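Local coordinates for protein Adp-heptose LPS heptosyltransferase II (Escherichia coli, PDB 1PSW) that transfers the second heptose from ADP-L-glycero-D-manno-heptose onto heptosyl-Kdo2-lipid A while the lipopolysaccharide inner core is being built, at residues L160-F174 with E249-A261. Numbering follows the deposited sequence.
Sequences LQVSEGEKSYTCNQF and ETQLDQAVILIAA
The rim of the Phe-174 ring abuts the face of the Gln-254 amide: CE2 stands over the amide plane, 3.5 Å from NE2, the two planes 74° apart. Thr-250 CG2 sits over a face of this ring, 4.1 Å from its centroid, a CH-pi contact. The same Gln-254 NE2 gives a weak, bent hydrogen bond to Gln-173 OE1 (3.1 Å), while Gln-254 OE1 accepts from Gln-251 N in the carbonyl plane, on a lone pair. With both amide ends engaged, the group's rotation is defined; an alanine here would probably leave Gln-251 N and Gln-173 OE1 without these mates and open a gap beside the Phe-174 rim.

Further along, Ile-257 CG2, anti to the backbone N (CG1 at chi1 -65°), reaches Thr-170 OG1 at 3.5 Å and also touches Glu-166 O. That carbonyl accepts from Thr-170 N and OG1; the OG1 bond holds the side chain with CG2 against Leu-258 CG at 3.7 Å. Val-162 closes on Ala-260 CB, and the Lys-167 chain runs out to two waters that bridge NZ to Ala-260 O, NZ also pairing with Glu-164.

A Ser-163/Glu-166 capping box starts helix 164-173, and Glu-166 also bridges to Arg-47. Helices 164-173 and 252-260 cross at -107°, their axes 8.9 Å apart, in the C-terminal Rossmann-like domain of this GT-B enzyme, with Met-182 of strand 182-186 against Cys-171 and Ala-261, and helix 271-278 against Val-256.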
loop_
_atom_site.group_PDB
_atom_site.type_symbol
_atom_site.label_atom_id
_atom_site.label_comp_id
_atom_site.label_asym_id
_atom_site.label_seq_id
_atom_site.Cartn_x
_atom_site.Cartn_y
_atom_site.Cartn_z
ATOM N N LEU A 160 6.664 -3.961 7.401
ATOM C CA LEU A 160 7.744 -2.997 7.235
ATOM C C LEU A 160 8.301 -2.584 8.591
ATOM O O LEU A 160 7.559 -2.478 9.564
ATOM C CB LEU A 160 7.235 -1.752 6.499
ATOM C CG LEU A 160 6.736 -1.924 5.059
ATOM C CD1 LEU A 160 6.155 -0.612 4.534
ATOM C CD2 LEU A 160 7.882 -2.393 4.176
ATOM N N GLN A 161 9.605 -2.342 8.649
ATOM C CA GLN A 161 10.263 -1.935 9.886
ATOM C C GLN A 161 10.972 -0.605 9.636
ATOM O O GLN A 161 11.459 -0.351 8.536
ATOM C CB GLN A 161 11.283 -2.997 10.317
ATOM C CG GLN A 161 10.708 -4.408 10.494
ATOM C CD GLN A 161 9.875 -4.557 11.753
ATOM O OE1 GLN A 161 10.370 -4.344 12.862
ATOM N NE2 GLN A 161 8.606 -4.927 11.594
ATOM N N VAL A 162 11.013 0.236 10.666
ATOM C CA VAL A 162 11.650 1.550 10.603
ATOM C C VAL A 162 12.360 1.823 11.933
ATOM O O VAL A 162 11.769 1.649 13.002
ATOM C CB VAL A 162 10.598 2.671 10.348
ATOM C CG1 VAL A 162 11.248 4.041 10.474
ATOM C CG2 VAL A 162 9.965 2.509 8.968
ATOM N N SER A 163 13.615 2.257 11.882
ATOM C CA SER A 163 14.369 2.528 13.108
ATOM C C SER A 163 14.105 3.920 13.675
ATOM O O SER A 163 13.617 4.806 12.973
ATOM C CB SER A 163 15.863 2.390 12.839
ATOM O OG SER A 163 16.313 3.429 11.985
ATOM N N GLU A 164 14.456 4.118 14.943
ATOM C CA GLU A 164 14.254 5.412 15.585
ATOM C C GLU A 164 15.110 6.479 14.922
ATOM O O GLU A 164 14.697 7.633 14.810
ATOM C CB GLU A 164 14.586 5.329 17.076
ATOM C CG GLU A 164 13.690 4.362 17.829
ATOM C CD GLU A 164 12.215 4.616 17.562
ATOM O OE1 GLU A 164 11.739 5.742 17.837
ATOM O OE2 GLU A 164 11.534 3.692 17.062
ATOM N N GLY A 165 16.305 6.085 14.492
ATOM C CA GLY A 165 17.204 7.017 13.838
ATOM C C GLY A 165 16.611 7.548 12.548
ATOM O O GLY A 165 16.722 8.744 12.242
ATOM N N GLU A 166 15.982 6.660 11.783
ATOM C CA GLU A 166 15.353 7.054 10.526
ATOM C C GLU A 166 14.217 8.033 10.812
ATOM O O GLU A 166 14.122 9.085 10.186
ATOM C CB GLU A 166 14.809 5.826 9.778
ATOM C CG GLU A 166 15.886 4.852 9.303
ATOM C CD GLU A 166 15.323 3.694 8.487
ATOM O OE1 GLU A 166 14.449 2.967 8.998
ATOM O OE2 GLU A 166 15.761 3.506 7.333
ATOM N N LYS A 167 13.356 7.683 11.762
ATOM C CA LYS A 167 12.240 8.548 12.109
ATOM C C LYS A 167 12.727 9.920 12.552
ATOM O O LYS A 167 12.190 10.949 12.146
ATOM C CB LYS A 167 11.409 7.937 13.242
ATOM C CG LYS A 167 10.668 6.653 12.896
ATOM C CD LYS A 167 9.963 6.112 14.145
ATOM C CE LYS A 167 9.598 4.644 14.012
ATOM N NZ LYS A 167 9.079 4.090 15.293
ATOM N N SER A 168 13.754 9.926 13.393
ATOM C CA SER A 168 14.321 11.168 13.917
ATOM C C SER A 168 14.808 12.120 12.818
ATOM O O SER A 168 14.393 13.285 12.765
ATOM C CB SER A 168 15.465 10.842 14.880
ATOM O OG SER A 168 15.861 11.991 15.588
ATOM N N TYR A 169 15.685 11.632 11.947
ATOM C CA TYR A 169 16.201 12.463 10.872
ATOM C C TYR A 169 15.125 12.930 9.899
ATOM O O TYR A 169 15.067 14.101 9.530
ATOM C CB TYR A 169 17.275 11.733 10.057
ATOM C CG TYR A 169 17.614 12.493 8.791
ATOM C CD1 TYR A 169 18.175 13.773 8.863
ATOM C CD2 TYR A 169 17.253 12.004 7.533
ATOM C CE1 TYR A 169 18.350 14.545 7.722
ATOM C CE2 TYR A 169 17.429 12.773 6.383
ATOM C CZ TYR A 169 17.974 14.046 6.490
ATOM O OH TYR A 169 18.131 14.845 5.377
ATOM N N THR A 170 14.284 12.001 9.466
ATOM C CA THR A 170 13.238 12.315 8.505
ATOM C C THR A 170 12.261 13.361 9.046
ATOM O O THR A 170 11.792 14.205 8.290
ATOM C CB THR A 170 12.527 11.016 8.053
ATOM O OG1 THR A 170 13.502 10.105 7.526
ATOM C CG2 THR A 170 11.527 11.308 6.958
ATOM N N CYS A 171 11.971 13.320 10.346
ATOM C CA CYS A 171 11.088 14.331 10.910
ATOM C C CYS A 171 11.751 15.704 10.781
ATOM O O CYS A 171 11.078 16.696 10.490
ATOM C CB CYS A 171 10.761 14.031 12.375
ATOM S SG CYS A 171 9.444 12.786 12.539
ATOM N N ASN A 172 13.064 15.777 11.001
ATOM C CA ASN A 172 13.759 17.058 10.856
ATOM C C ASN A 172 13.848 17.452 9.376
ATOM O O ASN A 172 13.774 18.630 9.037
ATOM C CB ASN A 172 15.179 17.011 11.449
ATOM C CG ASN A 172 15.188 16.984 12.967
ATOM O OD1 ASN A 172 14.390 17.663 13.627
ATOM N ND2 ASN A 172 16.109 16.214 13.532
ATOM N N GLN A 173 14.019 16.467 8.502
ATOM C CA GLN A 173 14.110 16.714 7.066
ATOM C C GLN A 173 12.846 17.404 6.557
ATOM O O GLN A 173 12.879 18.145 5.577
ATOM C CB GLN A 173 14.326 15.379 6.352
ATOM C CG GLN A 173 14.298 15.380 4.837
ATOM C CD GLN A 173 14.777 14.041 4.311
ATOM O OE1 GLN A 173 14.212 12.992 4.643
ATOM N NE2 GLN A 173 15.814 14.063 3.490
ATOM N N PHE A 174 11.730 17.165 7.233
ATOM C CA PHE A 174 10.483 17.778 6.825
ATOM C C PHE A 174 9.992 18.863 7.781
ATOM O O PHE A 174 8.811 19.199 7.821
ATOM C CB PHE A 174 9.447 16.679 6.582
ATOM C CG PHE A 174 9.665 15.956 5.288
ATOM C CD1 PHE A 174 9.216 16.516 4.095
ATOM C CD2 PHE A 174 10.417 14.782 5.240
ATOM C CE1 PHE A 174 9.517 15.919 2.872
ATOM C CE2 PHE A 174 10.722 14.177 4.023
ATOM C CZ PHE A 174 10.276 14.748 2.840
ATOM N N GLU A 249 5.180 16.094 -1.283
ATOM C CA GLU A 249 6.491 16.536 -0.806
ATOM C C GLU A 249 7.468 15.411 -0.465
ATOM O O GLU A 249 8.672 15.637 -0.334
ATOM C CB GLU A 249 6.298 17.415 0.430
ATOM C CG GLU A 249 5.810 18.810 0.111
ATOM C CD GLU A 249 6.937 19.717 -0.337
ATOM O OE1 GLU A 249 7.728 20.150 0.531
ATOM O OE2 GLU A 249 7.037 19.988 -1.555
ATOM N N THR A 250 6.944 14.201 -0.329
ATOM C CA THR A 250 7.745 13.046 0.047
ATOM C C THR A 250 7.821 11.967 -1.025
ATOM O O THR A 250 6.954 11.874 -1.896
ATOM C CB THR A 250 7.134 12.353 1.274
ATOM O OG1 THR A 250 5.891 11.748 0.885
ATOM C CG2 THR A 250 6.855 13.355 2.394
ATOM N N GLN A 251 8.866 11.146 -0.938
ATOM C CA GLN A 251 9.033 9.997 -1.820
ATOM C C GLN A 251 8.448 8.887 -0.941
ATOM O O GLN A 251 8.366 9.057 0.278
ATOM C CB GLN A 251 10.517 9.735 -2.102
ATOM C CG GLN A 251 11.154 10.734 -3.062
ATOM C CD GLN A 251 10.508 10.702 -4.435
ATOM O OE1 GLN A 251 10.566 9.695 -5.136
ATOM N NE2 GLN A 251 9.880 11.803 -4.818
ATOM N N LEU A 252 8.044 7.761 -1.526
ATOM C CA LEU A 252 7.444 6.677 -0.740
ATOM C C LEU A 252 8.270 6.200 0.455
ATOM O O LEU A 252 7.708 5.843 1.494
ATOM C CB LEU A 252 7.120 5.477 -1.639
ATOM C CG LEU A 252 5.986 5.698 -2.643
ATOM C CD1 LEU A 252 5.836 4.495 -3.566
ATOM C CD2 LEU A 252 4.702 5.945 -1.876
ATOM N N ASP A 253 9.593 6.190 0.312
ATOM C CA ASP A 253 10.437 5.747 1.408
ATOM C C ASP A 253 10.327 6.726 2.577
ATOM O O ASP A 253 10.250 6.313 3.727
ATOM C CB ASP A 253 11.893 5.547 0.930
ATOM C CG ASP A 253 12.558 6.832 0.440
ATOM O OD1 ASP A 253 11.893 7.677 -0.189
ATOM O OD2 ASP A 253 13.775 6.974 0.681
ATOM N N GLN A 254 10.273 8.021 2.283
ATOM C CA GLN A 254 10.140 9.008 3.337
ATOM C C GLN A 254 8.739 8.937 3.946
ATOM O O GLN A 254 8.569 9.134 5.151
ATOM C CB GLN A 254 10.399 10.396 2.779
ATOM C CG GLN A 254 11.798 10.548 2.252
ATOM C CD GLN A 254 11.988 11.817 1.467
ATOM O OE1 GLN A 254 11.231 12.105 0.540
ATOM N NE2 GLN A 254 13.006 12.587 1.830
ATOM N N ALA A 255 7.738 8.660 3.113
ATOM C CA ALA A 255 6.369 8.541 3.599
ATOM C C ALA A 255 6.265 7.377 4.581
ATOM O O ALA A 255 5.619 7.490 5.622
ATOM C CB ALA A 255 5.406 8.332 2.426
ATOM N N VAL A 256 6.897 6.254 4.240
ATOM C CA VAL A 256 6.883 5.070 5.099
ATOM C C VAL A 256 7.450 5.410 6.475
ATOM O O VAL A 256 6.876 5.062 7.502
ATOM C CB VAL A 256 7.735 3.940 4.502
ATOM C CG1 VAL A 256 7.975 2.873 5.550
ATOM C CG2 VAL A 256 7.015 3.338 3.284
ATOM N N ILE A 257 8.591 6.090 6.481
ATOM C CA ILE A 257 9.254 6.484 7.718
ATOM C C ILE A 257 8.371 7.410 8.564
ATOM O O ILE A 257 8.165 7.163 9.744
ATOM C CB ILE A 257 10.609 7.189 7.413
ATOM C CG1 ILE A 257 11.580 6.191 6.763
ATOM C CG2 ILE A 257 11.196 7.759 8.701
ATOM C CD1 ILE A 257 12.773 6.835 6.070
ATOM N N LEU A 258 7.829 8.453 7.942
ATOM C CA LEU A 258 6.977 9.407 8.668
ATOM C C LEU A 258 5.692 8.781 9.220
ATOM O O LEU A 258 5.249 9.117 10.318
ATOM C CB LEU A 258 6.641 10.604 7.774
ATOM C CG LEU A 258 7.845 11.507 7.466
ATOM C CD1 LEU A 258 7.476 12.570 6.437
ATOM C CD2 LEU A 258 8.346 12.162 8.751
ATOM N N ILE A 259 5.084 7.898 8.439
ATOM C CA ILE A 259 3.889 7.211 8.890
ATOM C C ILE A 259 4.250 6.383 10.134
ATOM O O ILE A 259 3.510 6.360 11.120
ATOM C CB ILE A 259 3.320 6.305 7.760
ATOM C CG1 ILE A 259 2.650 7.193 6.706
ATOM C CG2 ILE A 259 2.310 5.286 8.333
ATOM C CD1 ILE A 259 2.224 6.468 5.441
ATOM N N ALA A 260 5.406 5.730 10.098
ATOM C CA ALA A 260 5.856 4.925 11.227
ATOM C C ALA A 260 6.024 5.798 12.476
ATOM O O ALA A 260 5.827 5.330 13.592
ATOM C CB ALA A 260 7.188 4.250 10.877
ATOM N N ALA A 261 6.384 7.068 12.286
ATOM C CA ALA A 261 6.592 7.985 13.407
ATOM C C ALA A 261 5.298 8.535 14.013
ATOM O O ALA A 261 5.325 9.172 15.059
ATOM C CB ALA A 261 7.494 9.134 12.973
HETATM O O HOH W 1 7.167 5.819 16.282
HETATM O O HOH W 2 6.498 2.726 14.539
#